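Local coordinates for protein ABC sugar (Ribose) transporter, periplasmic substrate-binding subunit (Rhodobacter sphaeroides, PDB 3L49) that probably binds a sugar in the periplasm and delivers it to an ABC transporter for uptake, at residues Ala112-Gln117 against Tyr221-Ser226; Gly241-Gln246 against Val277-Glu282. All blocks are in the same frame, centred on the assembly; numbering follows the deposited sequence.

Contact 1 (Ala112-Gln117 against Tyr221-Ser226)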
# COMPACT_ATOMS: atom_id res chain seq x y z
N ALA A 112 -13.08 2.59 -2.11
CA ALA A 112 -14.50 2.50 -2.43
C ALA A 112 -14.75 1.75 -3.73
O ALA A 112 -15.50 0.78 -3.74
CB ALA A 112 -15.13 3.90 -2.47
N GLU A 113 -14.10 2.19 -4.81
CA GLU A 113 -14.29 1.59 -6.14
C GLU A 113 -13.98 0.11 -6.21
O GLU A 113 -14.72 -0.65 -6.84
CB GLU A 113 -13.50 2.34 -7.21
CG GLU A 113 -14.13 3.66 -7.62
CD GLU A 113 -13.23 4.51 -8.49
OE1 GLU A 113 -12.68 3.98 -9.49
OE2 GLU A 113 -13.09 5.71 -8.19
N LEU A 114 -12.89 -0.30 -5.57
CA LEU A 114 -12.53 -1.72 -5.50
C LEU A 114 -13.64 -2.51 -4.79
O LEU A 114 -14.12 -3.53 -5.30
CB LEU A 114 -11.17 -1.90 -4.80
CG LEU A 114 -10.59 -3.32 -4.80
CD1 LEU A 114 -10.04 -3.69 -6.16
CD2 LEU A 114 -9.51 -3.48 -3.74
N ALA A 115 -14.07 -2.01 -3.63
CA ALA A 115 -15.18 -2.62 -2.88
C ALA A 115 -16.46 -2.68 -3.70
O ALA A 115 -17.16 -3.70 -3.70
CB ALA A 115 -15.42 -1.87 -1.59
N LEU A 116 -16.75 -1.60 -4.43
CA LEU A 116 -17.93 -1.51 -5.28
C LEU A 116 -17.87 -2.51 -6.42
O LEU A 116 -18.88 -3.15 -6.75
CB LEU A 116 -18.11 -0.09 -5.82
CG LEU A 116 -18.67 0.95 -4.84
CD1 LEU A 116 -18.28 2.34 -5.29
CD2 LEU A 116 -20.18 0.81 -4.70
N GLN A 117 -16.69 -2.66 -7.01
CA GLN A 117 -16.45 -3.66 -8.05
C GLN A 117 -16.72 -5.09 -7.56
O GLN A 117 -17.34 -5.90 -8.25
CB GLN A 117 -15.03 -3.57 -8.58
CG GLN A 117 -14.80 -4.43 -9.80
CD GLN A 117 -15.69 -3.99 -10.94
OE1 GLN A 117 -15.67 -2.83 -11.34
NE2 GLN A 117 -16.50 -4.92 -11.45
N TYR A 221 -9.48 -9.63 -4.94
CA TYR A 221 -9.40 -8.19 -5.14
C TYR A 221 -8.32 -7.59 -4.28
O TYR A 221 -8.25 -7.86 -3.08
CB TYR A 221 -10.75 -7.52 -4.82
CG TYR A 221 -11.88 -8.06 -5.66
CD1 TYR A 221 -12.58 -9.19 -5.27
CD2 TYR A 221 -12.21 -7.46 -6.87
CE1 TYR A 221 -13.58 -9.72 -6.05
CE2 TYR A 221 -13.22 -7.97 -7.66
CZ TYR A 221 -13.91 -9.10 -7.24
OH TYR A 221 -14.91 -9.62 -7.99
N GLY A 222 -7.48 -6.75 -4.88
CA GLY A 222 -6.40 -6.10 -4.14
C GLY A 222 -5.98 -4.80 -4.78
O GLY A 222 -6.61 -4.34 -5.73
N VAL A 223 -4.91 -4.22 -4.25
CA VAL A 223 -4.46 -2.88 -4.61
C VAL A 223 -2.96 -2.91 -4.86
O VAL A 223 -2.24 -3.52 -4.09
CB VAL A 223 -4.73 -1.88 -3.46
CG1 VAL A 223 -4.02 -0.54 -3.71
CG2 VAL A 223 -6.23 -1.66 -3.24
N ASP A 224 -2.52 -2.29 -5.96
CA ASP A 224 -1.13 -1.84 -6.23
C ASP A 224 -0.81 -1.87 -7.70
O ASP A 224 -0.29 -0.90 -8.24
CB ASP A 224 -0.04 -2.62 -5.47
CG ASP A 224 0.24 -2.04 -4.10
OD1 ASP A 224 -0.40 -1.03 -3.74
OD2 ASP A 224 1.08 -2.61 -3.37
N GLY A 225 -1.11 -2.99 -8.34
CA GLY A 225 -0.77 -3.17 -9.74
C GLY A 225 0.57 -3.86 -9.95
O GLY A 225 1.27 -3.57 -10.93
N SER A 226 0.93 -4.76 -9.04
CA SER A 226 2.13 -5.59 -9.18
C SER A 226 1.97 -6.49 -10.41
O SER A 226 0.91 -7.11 -10.57
CB SER A 226 2.36 -6.44 -7.92
OG SER A 226 1.50 -7.57 -7.87
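L114 carries the contact of the helix segment A112-Q117, packing against Y221, G222 and V223, and both of its methyl groups do the touching. CG stands anti to the backbone N (chi1 -173°), which sets both methyl groups against the strand. L114 CD1 comes to 3.5 Å from the carbonyl O of G222. L114 CD1 also meets Y221 CB at 4.1 Å, at the ring edge near its plane. The other branch goes further along the chain: L114 CD2 packs against V223 CG2 at 3.8 Å. One turn on, Q117 CG approaches Y221 CE2 obliquely and loosely, at 4.4 Å. An alanine in place of L114 would remove both branches and would probably loosen the packing of the helix over Y221 and V223. In the next shell, D121 of the same helix ties the pair together, its carboxylate accepting hydrogen bonds from Q117 NE2 and Y221 OH. L278 and A242 of the neighbouring strands also line this layer, and A115, on another side of the helix, packs on helix 138-152. At V223 the chain turns a corner, while the backbone of D224 still bonds to A244 and Q246. S226 stands at the N-cap position of helix 227-234, its N hydrogen-bonded to D200. A helix laid by apolar side chains over a parallel strand is the alpha/beta layering of a periplasmic binding protein lobe.

Contact 2 (Gly241-Gln246 against Val277-Glu282)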
# COMPACT_ATOMS: atom_id res chain seq x y z
N GLY A 241 -9.84 -10.98 -9.76
CA GLY A 241 -11.03 -10.21 -10.15
C GLY A 241 -10.87 -8.75 -10.50
O GLY A 241 -11.48 -8.28 -11.46
N ALA A 242 -10.07 -8.01 -9.72
CA ALA A 242 -9.76 -6.60 -10.00
C ALA A 242 -8.59 -6.10 -9.18
O ALA A 242 -8.30 -6.60 -8.10
CB ALA A 242 -10.99 -5.69 -9.77
N VAL A 243 -7.92 -5.08 -9.71
CA VAL A 243 -6.79 -4.46 -9.03
C VAL A 243 -6.81 -2.94 -9.21
O VAL A 243 -7.09 -2.44 -10.30
CB VAL A 243 -5.43 -5.10 -9.47
CG1 VAL A 243 -5.15 -4.91 -10.97
CG2 VAL A 243 -4.28 -4.59 -8.64
N ALA A 244 -6.56 -2.22 -8.13
CA ALA A 244 -6.34 -0.78 -8.19
C ALA A 244 -4.87 -0.51 -8.51
O ALA A 244 -4.01 -0.59 -7.63
CB ALA A 244 -6.75 -0.12 -6.89
N ALA A 245 -4.58 -0.22 -9.78
CA ALA A 245 -3.20 -0.04 -10.22
C ALA A 245 -2.67 1.36 -9.96
O ALA A 245 -3.12 2.33 -10.58
CB ALA A 245 -3.07 -0.39 -11.67
N GLN A 246 -1.67 1.46 -9.07
CA GLN A 246 -1.07 2.73 -8.67
C GLN A 246 0.18 3.06 -9.47
O GLN A 246 0.68 2.24 -10.23
CB GLN A 246 -0.68 2.67 -7.20
CG GLN A 246 -1.81 2.48 -6.21
CD GLN A 246 -1.30 2.55 -4.80
OE1 GLN A 246 -1.29 3.62 -4.19
NE2 GLN A 246 -0.82 1.43 -4.28
N VAL A 277 -5.82 3.63 -11.50
CA VAL A 277 -6.95 3.10 -12.27
C VAL A 277 -7.43 1.82 -11.60
O VAL A 277 -6.64 1.13 -10.96
CB VAL A 277 -6.58 2.77 -13.74
CG1 VAL A 277 -7.81 2.90 -14.65
CG2 VAL A 277 -5.46 3.68 -14.25
N LEU A 278 -8.71 1.50 -11.76
CA LEU A 278 -9.23 0.17 -11.48
C LEU A 278 -9.14 -0.68 -12.75
O LEU A 278 -9.55 -0.25 -13.83
CB LEU A 278 -10.67 0.23 -10.98
CG LEU A 278 -11.27 -1.07 -10.44
CD1 LEU A 278 -10.75 -1.35 -9.05
CD2 LEU A 278 -12.79 -0.98 -10.42
N ILE A 279 -8.57 -1.88 -12.62
CA ILE A 279 -8.42 -2.81 -13.74
C ILE A 279 -9.19 -4.08 -13.41
O ILE A 279 -8.89 -4.76 -12.44
CB ILE A 279 -6.94 -3.16 -13.98
CG1 ILE A 279 -6.11 -1.90 -14.27
CG2 ILE A 279 -6.80 -4.17 -15.11
CD1 ILE A 279 -4.62 -2.17 -14.42
N THR A 280 -10.20 -4.40 -14.22
CA THR A 280 -11.02 -5.59 -13.98
C THR A 280 -10.82 -6.58 -15.12
O THR A 280 -10.08 -6.31 -16.06
CB THR A 280 -12.52 -5.25 -13.84
OG1 THR A 280 -13.08 -4.97 -15.13
CG2 THR A 280 -12.73 -4.05 -12.93
N LYS A 281 -11.49 -7.73 -15.02
CA LYS A 281 -11.35 -8.81 -16.00
C LYS A 281 -11.76 -8.43 -17.42
O LYS A 281 -11.04 -8.74 -18.37
CB LYS A 281 -12.12 -10.06 -15.57
CG LYS A 281 -11.57 -10.74 -14.34
CD LYS A 281 -11.76 -12.24 -14.42
CE LYS A 281 -10.59 -12.91 -15.12
NZ LYS A 281 -9.31 -12.77 -14.35
N GLU A 282 -12.90 -7.76 -17.57
CA GLU A 282 -13.35 -7.29 -18.89
C GLU A 282 -12.72 -5.95 -19.29
O GLU A 282 -12.30 -5.78 -20.44
CB GLU A 282 -14.88 -7.27 -19.00
CG GLU A 282 -15.61 -6.63 -17.83
CD GLU A 282 -17.09 -6.48 -18.09
OE1 GLU A 282 -17.72 -7.47 -18.54
OE2 GLU A 282 -17.63 -5.39 -17.84
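The flat groups here are the peptide units of two antiparallel strands, joined edge to edge by their N-H and C=O groups, while side chains occupy the two faces. A242, A244, L278 and T280 look to one face, where helix 107-122 covers them; V243, A245, V277 and I279 look to the other, where V243 and I279 meet helix 227-234. V243 and I279 form a hydrogen-bonded pair: V243 N gives to I279 O at 2.9 Å, and I279 N returns a bond to V243 O at 2.8 Å, both donors in the carbonyl plane. The second such pair is less even. A245 N reaches V277 O at 2.7 Å nearly along the C=O axis (171°), whereas V277 N lies above the carbonyl plane of A245 O, 3.1 Å away. Between these pairs, A244 CA makes a CA-H...O contact with V277 O at 3.4 Å.

On the face of V243, the side chains of V243 and I279 lie side by side and point the same way, CG1 of the valine 3.9 Å from CB of the isoleucine. The extended chain of I279 (chi2 176°) carries CD1 to within 3.6 Å of A245 CB. On the other face the methyl groups of A242 and T280 meet, while L278 has CG anti to its backbone N, and L278 CD1 is the branch that comes near A242 CB.

K281 bends through three torsions, so that NZ is gripped by carbonyl oxygens of V233, D235, S238 and A240. The 158° between strand directions fits a twisted antiparallel pair; here strand 271-280 runs antiparallel to 240-245, in a sheet of the periplasmic binding protein fold whose other neighbouring strands are parallel.

Overall arrangement
The two contacts show how one alpha/beta lobe combines two kinds of cohesion. Contact 1 is a buried helix-on-sheet interface built from apolar branches, whereas contact 2 is partly buried and joins neighbouring strands chiefly through backbone bonds, with V277 exposed. Their centres lie about 6 Å apart, and strands 219-222 and 240-245 are sheet neighbours. Probable backbone hydrogen bonds, D224 N to A244 O at 2.8 Å and Q246 N to D224 O, carry the pairing from one contact to the other. Helix 107-122, one side of contact 1, also packs on contact 2, where Q117 OE1 meets L278 CD2. Close by, an unidentified bound molecule, probably from the crystallisation liquor, accepts a hydrogen bond from Q246 NE2.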